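Local coordinates for carbohydrate-binding protein (Flavonifractor plautii, PDB 6N1B) that probably removes the acetyl group from N-acetylgalactosamine of the blood group A antigen, and here holds the blood group B trisaccharide in its glycan pocket, at residues Ile80-Asn85 / Pro112-His117; Asp49-His54 / Pro75-Ile80. All blocks are in the same frame, centred on the assembly; numbering follows the deposited sequence.

Interaction 1: Ile80-Asn85 / Pro112-His117; sequences ISIYEN and PSTRYH. With FUC (alpha-L-fucopyranose), chain B; GLA (alpha-D-galactopyranose), chain C.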
ATOM      1  N   ILE A  80       1.007   1.147 -19.889  1.00 10.97           N
ATOM      2  CA  ILE A  80       0.231  -0.095 -19.835  1.00 11.84           C
ATOM      3  C   ILE A  80       0.122  -0.578 -18.434  1.00 11.96           C
ATOM      4  O   ILE A  80       1.134  -0.662 -17.757  1.00 12.92           O
ATOM      5  CB  ILE A  80       0.749  -1.148 -20.823  1.00 13.93           C
ATOM      6  CG1 ILE A  80      -0.128  -2.394 -20.912  1.00 16.76           C
ATOM      7  CG2 ILE A  80       2.198  -1.512 -20.561  1.00 14.13           C
ATOM      8  CD1 ILE A  80       0.108  -3.237 -22.155  1.00 18.09           C
ATOM      9  N   SER A  81      -1.150  -0.803 -18.002  1.00 11.64           N
ATOM     10  CA  SER A  81      -1.412  -1.206 -16.621  0.50 12.02           C
ATOM     11  C   SER A  81      -1.637  -2.696 -16.432  1.00 11.42           C
ATOM     12  O   SER A  81      -1.957  -3.171 -15.343  1.00 11.36           O
ATOM     13  CB  SER A  81      -2.596  -0.382 -16.071  0.50 13.96           C
ATOM     14  OG  SER A  81      -2.207   0.986 -15.996  0.50 13.31           O
ATOM     15  N   ILE A  82      -1.448  -3.475 -17.510  1.00 10.59           N
ATOM     16  CA  ILE A  82      -1.776  -4.850 -17.511  1.00 11.20           C
ATOM     17  C   ILE A  82      -0.956  -5.752 -16.648  1.00 10.29           C
ATOM     18  O   ILE A  82      -1.328  -6.859 -16.318  1.00 11.29           O
ATOM     19  CB  ILE A  82      -1.910  -5.433 -18.972  1.00 12.21           C
ATOM     20  CG1 ILE A  82      -3.077  -6.466 -19.086  1.00 16.67           C
ATOM     21  CG2 ILE A  82      -0.530  -5.853 -19.436  1.00 14.17           C
ATOM     22  CD1 ILE A  82      -3.404  -6.998 -20.444  1.00 20.29           C
ATOM     23  N   TYR A  83       0.248  -5.240 -16.261  1.00  9.67           N
ATOM     24  CA  TYR A  83       1.210  -5.977 -15.409  1.00 10.61           C
ATOM     25  C   TYR A  83       1.021  -5.706 -13.949  1.00 10.21           C
ATOM     26  O   TYR A  83       1.740  -6.336 -13.127  1.00 10.53           O
ATOM     27  CB  TYR A  83       2.653  -5.634 -15.782  1.00 10.21           C
ATOM     28  CG  TYR A  83       2.978  -5.817 -17.266  1.00 11.80           C
ATOM     29  CD1 TYR A  83       2.631  -6.873 -17.998  1.00 13.59           C
ATOM     30  CD2 TYR A  83       3.668  -4.836 -17.934  1.00 13.03           C
ATOM     31  CE1 TYR A  83       2.934  -7.041 -19.362  1.00 14.33           C
ATOM     32  CE2 TYR A  83       3.967  -4.939 -19.263  1.00 12.39           C
ATOM     33  CZ  TYR A  83       3.563  -6.017 -19.984  1.00 13.71           C
ATOM     34  OH  TYR A  83       3.838  -6.138 -21.328  1.00 15.51           O
ATOM     35  N   GLU A  84       0.063  -4.864 -13.589  1.00  9.51           N
ATOM     36  CA  GLU A  84      -0.084  -4.312 -12.240  1.00  9.56           C
ATOM     37  C   GLU A  84      -0.798  -5.288 -11.284  1.00  9.71           C
ATOM     38  O   GLU A  84      -1.804  -4.901 -10.662  1.00 10.28           O
ATOM     39  CB  GLU A  84      -0.712  -2.929 -12.363  1.00  9.59           C
ATOM     40  CG  GLU A  84      -0.576  -2.039 -11.139  1.00  9.73           C
ATOM     41  CD  GLU A  84      -1.037  -0.691 -11.338  1.00 11.99           C
ATOM     42  OE1 GLU A  84      -1.556  -0.332 -12.450  1.00 11.60           O
ATOM     43  OE2 GLU A  84      -0.914   0.136 -10.392  1.00 18.27           O
ATOM     44  N   ASN A  85      -0.218  -6.484 -11.140  1.00  9.96           N
ATOM     45  CA  ASN A  85      -0.969  -7.580 -10.535  1.00  9.35           C
ATOM     46  C   ASN A  85      -0.382  -7.971  -9.235  1.00  9.16           C
ATOM     47  O   ASN A  85       0.851  -8.215  -9.128  1.00 10.28           O
ATOM     48  CB  ASN A  85      -1.027  -8.730 -11.507  1.00 10.13           C
ATOM     49  CG  ASN A  85      -1.582  -8.216 -12.855  1.00  9.01           C
ATOM     50  OD1 ASN A  85      -0.894  -8.417 -13.937  1.00 12.55           O
ATOM     51  ND2 ASN A  85      -2.700  -7.604 -12.836  1.00  7.52           N
ATOM     52  N   PRO A 112      -7.230 -10.177 -19.070  1.00 15.38           N
ATOM     53  CA  PRO A 112      -7.160 -10.677 -20.507  1.00 16.69           C
ATOM     54  C   PRO A 112      -7.011  -9.588 -21.531  1.00 15.62           C
ATOM     55  O   PRO A 112      -6.837  -9.920 -22.686  1.00 20.52           O
ATOM     56  CB  PRO A 112      -8.612 -11.400 -20.637  1.00 23.56           C
ATOM     57  CG  PRO A 112      -9.467 -10.698 -19.681  1.00 20.67           C
ATOM     58  CD  PRO A 112      -8.540 -10.423 -18.473  1.00 17.23           C
ATOM     59  N   SER A 113      -7.229  -8.354 -21.131  1.00 15.74           N
ATOM     60  CA  SER A 113      -7.086  -7.208 -21.992  1.00 16.19           C
ATOM     61  C   SER A 113      -6.776  -5.964 -21.235  1.00 15.29           C
ATOM     62  O   SER A 113      -6.967  -5.929 -20.012  1.00 16.07           O
ATOM     63  CB  SER A 113      -8.261  -6.968 -22.960  1.00 21.30           C
ATOM     64  OG  SER A 113      -9.265  -6.247 -22.225  1.00 20.56           O
ATOM     65  N   THR A 114      -6.361  -4.924 -21.927  1.00 15.11           N
ATOM     66  CA  THR A 114      -6.073  -3.616 -21.368  1.00 15.95           C
ATOM     67  C   THR A 114      -7.309  -2.785 -20.970  1.00 14.70           C
ATOM     68  O   THR A 114      -7.192  -1.718 -20.471  1.00 17.40           O
ATOM     69  CB  THR A 114      -5.137  -2.765 -22.212  1.00 18.65           C
ATOM     70  OG1 THR A 114      -5.706  -2.587 -23.474  1.00 21.98           O
ATOM     71  CG2 THR A 114      -3.737  -3.439 -22.378  1.00 23.44           C
ATOM     72  N   ARG A 115      -8.517  -3.335 -21.162  1.00 14.07           N
ATOM     73  CA  ARG A 115      -9.723  -2.714 -20.657  1.00 14.24           C
ATOM     74  C   ARG A 115      -9.728  -2.655 -19.133  1.00 13.19           C
ATOM     75  O   ARG A 115     -10.373  -1.777 -18.554  1.00 14.58           O
ATOM     76  CB  ARG A 115     -10.974  -3.462 -21.159  1.00 15.35           C
ATOM     77  CG  ARG A 115     -12.296  -2.909 -20.561  1.00 14.68           C
ATOM     78  CD  ARG A 115     -13.466  -3.548 -21.201  1.00 16.13           C
ATOM     79  NE  ARG A 115     -14.659  -3.088 -20.540  1.00 17.79           N
ATOM     80  CZ  ARG A 115     -15.883  -3.258 -20.952  1.00 21.88           C
ATOM     81  NH1 ARG A 115     -16.143  -3.877 -22.142  1.00 23.39           N
ATOM     82  NH2 ARG A 115     -16.865  -2.806 -20.178  1.00 18.78           N
ATOM     83  N   TYR A 116      -9.039  -3.613 -18.489  1.00 12.89           N
ATOM     84  CA  TYR A 116      -9.109  -3.850 -17.056  1.00 12.63           C
ATOM     85  C   TYR A 116      -7.735  -3.720 -16.420  1.00 11.99           C
ATOM     86  O   TYR A 116      -6.739  -3.988 -17.121  1.00 12.32           O
ATOM     87  CB  TYR A 116      -9.564  -5.268 -16.732  1.00 14.04           C
ATOM     88  CG  TYR A 116     -10.862  -5.595 -17.409  1.00 11.83           C
ATOM     89  CD1 TYR A 116     -12.114  -5.311 -16.812  1.00 14.68           C
ATOM     90  CD2 TYR A 116     -10.869  -6.260 -18.611  1.00 14.43           C
ATOM     91  CE1 TYR A 116     -13.340  -5.569 -17.431  1.00 14.06           C
ATOM     92  CE2 TYR A 116     -12.103  -6.527 -19.274  1.00 16.17           C
ATOM     93  CZ  TYR A 116     -13.329  -6.144 -18.705  1.00 15.07           C
ATOM     94  OH  TYR A 116     -14.561  -6.373 -19.302  1.00 18.53           O
ATOM     95  N   HIS A 117      -7.670  -3.314 -15.165  1.00 10.96           N
ATOM     96  CA  HIS A 117      -6.378  -3.443 -14.492  1.00 10.08           C
ATOM     97  C   HIS A 117      -6.595  -3.611 -13.004  1.00  9.91           C
ATOM     98  O   HIS A 117      -7.590  -3.144 -12.425  1.00 10.88           O
ATOM     99  CB  HIS A 117      -5.409  -2.222 -14.767  1.00  9.34           C
ATOM    100  CG  HIS A 117      -5.726  -1.010 -13.911  1.00 10.00           C
ATOM    101  ND1 HIS A 117      -6.818  -0.189 -14.129  1.00 11.58           N
ATOM    102  CD2 HIS A 117      -5.038  -0.439 -12.872  1.00 11.15           C
ATOM    103  CE1 HIS A 117      -6.780   0.803 -13.243  1.00 11.19           C
ATOM    104  NE2 HIS A 117      -5.720   0.668 -12.455  1.00 11.05           N
TER
HETATM  105  C1  FUC B   2      -4.260   3.888 -15.659  1.00 18.33           C
HETATM  106  C2  FUC B   2      -5.573   3.154 -15.973  1.00 18.62           C
HETATM  107  C3  FUC B   2      -5.968   3.389 -17.447  1.00 19.42           C
HETATM  108  C4  FUC B   2      -4.872   2.855 -18.348  1.00 20.78           C
HETATM  109  C5  FUC B   2      -3.579   3.592 -18.031  1.00 20.71           C
HETATM  110  C6  FUC B   2      -2.312   3.115 -18.802  1.00 20.47           C
HETATM  111  O2  FUC B   2      -6.638   3.700 -15.136  1.00 18.90           O
HETATM  112  O3  FUC B   2      -7.176   2.642 -17.754  1.00 21.89           O
HETATM  113  O4  FUC B   2      -4.730   1.458 -18.133  1.00 20.01           O
HETATM  114  O5  FUC B   2      -3.285   3.422 -16.609  1.00 20.42           O
HETATM  115  C1  GLA C   3      -3.762   5.867 -11.842  1.00 16.88           C
HETATM  116  C2  GLA C   3      -3.765   4.610 -10.909  1.00 14.12           C
HETATM  117  C3  GLA C   3      -4.829   3.615 -11.402  1.00 22.29           C
HETATM  118  C4  GLA C   3      -6.245   4.285 -11.534  1.00 15.92           C
HETATM  119  C5  GLA C   3      -6.132   5.624 -12.328  1.00 18.54           C
HETATM  120  C6  GLA C   3      -7.340   6.459 -12.197  1.00 20.19           C
HETATM  121  O2  GLA C   3      -2.420   4.012 -11.026  1.00 20.90           O
HETATM  122  O3  GLA C   3      -4.841   2.266 -10.483  1.00 20.41           O
HETATM  123  O4  GLA C   3      -6.671   4.484 -10.238  1.00 18.65           O
HETATM  124  O5  GLA C   3      -5.082   6.517 -11.750  1.00 17.06           O
HETATM  125  O6  GLA C   3      -7.292   7.699 -13.027  1.00 14.53           O
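The glycan pocket of a five-bladed beta-propeller is bordered here by S81 and H117. S81 lies in the loop between strands 67-75 and 87-91, and H117 near the start of strand 116-126, the first strand of the next sheet. CB of S81 packs on CB of H117 at 3.6 Å. The two polar ends then reach different sugars. In one of the two deposited conformers of S81, OG donates to O5 of the fucose at 2.7 Å. NE2 of H117 and O3 of the galactose GLA form a nearly straight bond of 2.7 Å (173°), and either may be the donor. O3 lies in the plane of the imidazole, at its edge, while C2 of the fucose sits over one ring face. CG of H117 stands between its own backbone N and carbonyl carbon (chi1 80°), and from there the ring reaches to the sugars. Its ND1 bonds to D141, which also binds the fucose, so the ring is held at both nitrogens. E84 extends alongside H117, pointing the same way, with the carboxylate turned 33° from the ring plane. OE1 of E84 approaches CD2 of H117 at 3.5 Å. Away from the sugars, I80 and I82 meet T114 and the S113 backbone. Each segment makes a type I turn, S81-E84 and S113-Y116, and S113 also forms an ST turn with R115 N. CD1 of I82 rests on the carbonyl carbon of S113 at 3.6 Å. I80 crosses T114 at about a right angle, with CD1 of I80 3.9 Å from CG2 of T114.

Interaction 2: Asp49-His54 / Pro75-Ile80; sequences DDQVTH and PNVMRI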
ATOM      1  N   ASP A  49      13.036  -4.061 -16.572  1.00  9.64           N
ATOM      2  CA  ASP A  49      12.509  -5.089 -15.696  1.00 10.29           C
ATOM      3  C   ASP A  49      12.294  -4.550 -14.278  1.00  9.86           C
ATOM      4  O   ASP A  49      12.929  -3.646 -13.828  1.00 10.11           O
ATOM      5  CB  ASP A  49      13.533  -6.241 -15.638  1.00 11.24           C
ATOM      6  CG  ASP A  49      13.577  -7.126 -16.867  1.00 13.13           C
ATOM      7  OD1 ASP A  49      12.693  -7.086 -17.729  1.00 15.68           O
ATOM      8  OD2 ASP A  49      14.553  -7.894 -16.948  1.00 20.37           O
ATOM      9  N   ASP A  50      11.469  -5.315 -13.516  1.00 10.81           N
ATOM     10  CA  ASP A  50      11.430  -5.208 -12.084  1.00 11.09           C
ATOM     11  C   ASP A  50      10.969  -3.814 -11.555  1.00  9.17           C
ATOM     12  O   ASP A  50      11.319  -3.405 -10.457  1.00  9.63           O
ATOM     13  CB  ASP A  50      12.676  -5.669 -11.388  1.00 11.03           C
ATOM     14  CG  ASP A  50      13.007  -7.108 -11.684  1.00 12.91           C
ATOM     15  OD1 ASP A  50      12.092  -7.904 -11.860  1.00 12.91           O
ATOM     16  OD2 ASP A  50      14.189  -7.437 -11.876  1.00 21.33           O
ATOM     17  N   GLN A  51      10.159  -3.126 -12.385  1.00  8.39           N
ATOM     18  CA  GLN A  51       9.509  -1.908 -11.940  1.00  8.90           C
ATOM     19  C   GLN A  51       8.258  -2.272 -11.077  1.00  7.58           C
ATOM     20  O   GLN A  51       7.479  -3.124 -11.501  1.00  9.24           O
ATOM     21  CB  GLN A  51       9.155  -0.994 -13.106  1.00  8.64           C
ATOM     22  CG  GLN A  51      10.371  -0.522 -13.907  1.00  8.58           C
ATOM     23  CD  GLN A  51       9.961   0.391 -15.000  1.00  9.43           C
ATOM     24  OE1 GLN A  51       9.421   1.468 -14.684  1.00 10.20           O
ATOM     25  NE2 GLN A  51      10.153   0.004 -16.255  1.00  8.95           N
ATOM     26  N   VAL A  52       8.142  -1.548  -9.954  1.00  8.04           N
ATOM     27  CA  VAL A  52       7.227  -1.962  -8.923  1.00  8.48           C
ATOM     28  C   VAL A  52       6.752  -0.705  -8.171  1.00  8.73           C
ATOM     29  O   VAL A  52       7.442   0.317  -8.110  1.00  8.97           O
ATOM     30  CB  VAL A  52       7.840  -2.951  -7.919  1.00  8.92           C
ATOM     31  CG1 VAL A  52       8.062  -4.342  -8.556  1.00  8.91           C
ATOM     32  CG2 VAL A  52       9.158  -2.427  -7.344  1.00  9.20           C
ATOM     33  N   THR A  53       5.512  -0.843  -7.575  1.00  7.76           N
ATOM     34  CA  THR A  53       4.934   0.244  -6.776  1.00  8.50           C
ATOM     35  C   THR A  53       4.028  -0.283  -5.715  1.00  8.51           C
ATOM     36  O   THR A  53       3.665  -1.464  -5.692  1.00  9.01           O
ATOM     37  CB  THR A  53       4.211   1.248  -7.780  1.00  8.32           C
ATOM     38  OG1 THR A  53       4.001   2.471  -7.106  1.00  9.06           O
ATOM     39  CG2 THR A  53       2.912   0.667  -8.250  1.00  8.89           C
ATOM     40  N   HIS A  54       3.639   0.664  -4.873  1.00  7.99           N
ATOM     41  CA  HIS A  54       2.576   0.401  -3.908  1.00  8.55           C
ATOM     42  C   HIS A  54       2.781  -0.859  -3.043  1.00  7.68           C
ATOM     43  O   HIS A  54       1.993  -1.810  -3.050  1.00  8.84           O
ATOM     44  CB  HIS A  54       1.216   0.386  -4.587  1.00  8.18           C
ATOM     45  CG  HIS A  54       0.003   0.569  -3.717  1.00  7.90           C
ATOM     46  ND1 HIS A  54      -0.467  -0.269  -2.701  1.00 11.03           N
ATOM     47  CD2 HIS A  54      -0.877   1.612  -3.908  1.00  6.35           C
ATOM     48  CE1 HIS A  54      -1.627   0.315  -2.292  1.00  6.94           C
ATOM     49  NE2 HIS A  54      -1.848   1.426  -2.980  1.00 11.81           N
ATOM     50  N   PRO A  75       3.874  -4.921  -9.643  1.00  8.82           N
ATOM     51  CA  PRO A  75       4.621  -4.357 -10.713  1.00  9.23           C
ATOM     52  C   PRO A  75       3.902  -3.241 -11.365  1.00  8.98           C
ATOM     53  O   PRO A  75       2.664  -3.153 -11.342  1.00  9.58           O
ATOM     54  CB  PRO A  75       4.741  -5.556 -11.747  1.00  9.23           C
ATOM     55  CG  PRO A  75       4.603  -6.776 -10.844  1.00 10.28           C
ATOM     56  CD  PRO A  75       3.559  -6.344  -9.866  1.00 10.04           C
ATOM     57  N   ASN A  76       4.608  -2.311 -12.033  1.00  9.34           N
ATOM     58  CA  ASN A  76       3.956  -1.333 -12.907  1.00  9.94           C
ATOM     59  C   ASN A  76       4.970  -0.728 -13.846  1.00 10.20           C
ATOM     60  O   ASN A  76       6.139  -0.599 -13.489  1.00 10.57           O
ATOM     61  CB  ASN A  76       3.229  -0.229 -12.130  1.00 11.66           C
ATOM     62  CG  ASN A  76       2.061   0.358 -12.908  1.00 12.14           C
ATOM     63  OD1 ASN A  76       1.500  -0.297 -13.787  1.00 12.61           O
ATOM     64  ND2 ASN A  76       1.717   1.649 -12.551  1.00 18.38           N
ATOM     65  N   VAL A  77       4.487  -0.326 -15.035  1.00  9.27           N
ATOM     66  CA  VAL A  77       5.271   0.452 -16.011  1.00  9.76           C
ATOM     67  C   VAL A  77       4.382   1.553 -16.555  1.00  9.98           C
ATOM     68  O   VAL A  77       3.146   1.431 -16.495  1.00 10.87           O
ATOM     69  CB  VAL A  77       5.776  -0.487 -17.170  1.00 10.01           C
ATOM     70  CG1 VAL A  77       6.668  -1.590 -16.616  1.00 10.27           C
ATOM     71  CG2 VAL A  77       4.665  -1.024 -17.995  1.00 10.20           C
ATOM     72  N   MET A  78       4.977   2.557 -17.151  1.00  9.66           N
ATOM     73  CA  MET A  78       4.220   3.545 -17.893  1.00  9.89           C
ATOM     74  C   MET A  78       3.588   2.952 -19.130  1.00 10.65           C
ATOM     75  O   MET A  78       4.054   1.993 -19.739  1.00 11.91           O
ATOM     76  CB  MET A  78       5.107   4.697 -18.314  1.00 11.25           C
ATOM     77  CG  MET A  78       5.713   5.514 -17.131  1.00 10.10           C
ATOM     78  SD  MET A  78       4.537   6.194 -15.969  1.00 12.35           S
ATOM     79  CE  MET A  78       3.820   7.476 -16.940  1.00 13.66           C
ATOM     80  N   ARG A  79       2.400   3.550 -19.453  1.00 10.90           N
ATOM     81  CA  ARG A  79       1.679   3.327 -20.683  1.00 11.86           C
ATOM     82  C   ARG A  79       0.730   2.133 -20.711  1.00 11.69           C
ATOM     83  O   ARG A  79      -0.167   2.057 -21.547  1.00 15.52           O
ATOM     84  CB  ARG A  79       2.532   3.321 -21.906  1.00 12.42           C
ATOM     85  CG  ARG A  79       3.511   4.512 -22.080  1.00 12.33           C
ATOM     86  CD  ARG A  79       3.956   4.620 -23.490  1.00 12.91           C
ATOM     87  NE  ARG A  79       5.009   5.620 -23.599  1.00 13.07           N
ATOM     88  CZ  ARG A  79       5.573   5.943 -24.768  1.00 13.55           C
ATOM     89  NH1 ARG A  79       5.163   5.356 -25.899  1.00 13.70           N
ATOM     90  NH2 ARG A  79       6.573   6.843 -24.755  1.00 15.35           N
ATOM     91  N   ILE A  80       1.007   1.147 -19.889  1.00 10.97           N
ATOM     92  CA  ILE A  80       0.231  -0.095 -19.835  1.00 11.84           C
ATOM     93  C   ILE A  80       0.122  -0.578 -18.434  1.00 11.96           C
ATOM     94  O   ILE A  80       1.134  -0.662 -17.757  1.00 12.92           O
ATOM     95  CB  ILE A  80       0.749  -1.148 -20.823  1.00 13.93           C
ATOM     96  CG1 ILE A  80      -0.128  -2.394 -20.912  1.00 16.76           C
ATOM     97  CG2 ILE A  80       2.198  -1.512 -20.561  1.00 14.13           C
ATOM     98  CD1 ILE A  80       0.108  -3.237 -22.155  1.00 18.09           C
TER
HETATM   99  O   HOH W   1       7.820   2.678 -16.933  1.00 13.22           O
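V52 and P75 form an antiparallel, non-hydrogen-bonded bridge pair, with their CA atoms 4.0 Å apart and their side chains diverging. At the bridge the backbones already diverge: the directions of 51-53 and 75-77 are 113° apart. One backbone hydrogen bond joins the segments, from N76 N to Q51 O at 3.0 Å. The same oxygen takes a CA-H...O contact from P75 CA at 3.2 Å. Q51 O thus meets two adjacent residues at the point where 75-80 leaves the sheet. Strands 52-60 and 67-75 are neighbours in one antiparallel blade of the beta-propeller, and this is where they part: 75-80 runs on into the loop that carries R79 of the glycan pocket. The side chain of Q51, extended beyond CG, crosses V77 at about a right angle. Its NE2 lies 3.8 Å from V77 CG1. That amide end is held from outside the two segments, NE2 by D383 and A48 and OE1 by W387 N. A water lies 3.0 Å from Q51 OE1 and may donate to it; it accepts from M78 N at 2.9 Å. T53 and N76 run side by side, pointing the same way. CG2 of T53 touches CB of N76 at 4.0 Å, while OG1, anti to the backbone N (chi1 -163°), bonds to S357 OG.

Interactions 1 and 2 lie in series along the chain, share I80 and have centres 11 Å apart. Segment 75-80 leaves the blade at interaction 2 and continues as 80-85, which in interaction 1 packs against the loop leading into strand 116-126 and the start of that strand. The loop folds back on itself, so the two contacts also touch: E84 CG lies 3.4 Å from P75 O, and Y83 O lies 3.4 Å from P75 CB. Interaction 1 lines the glycan pocket directly, through S81 and H117; segment 75-80 of interaction 2 carries R79 to it. The side chain of N76 is about 5 Å from GLA, and that of E84 about 5 Å from a calcium ion.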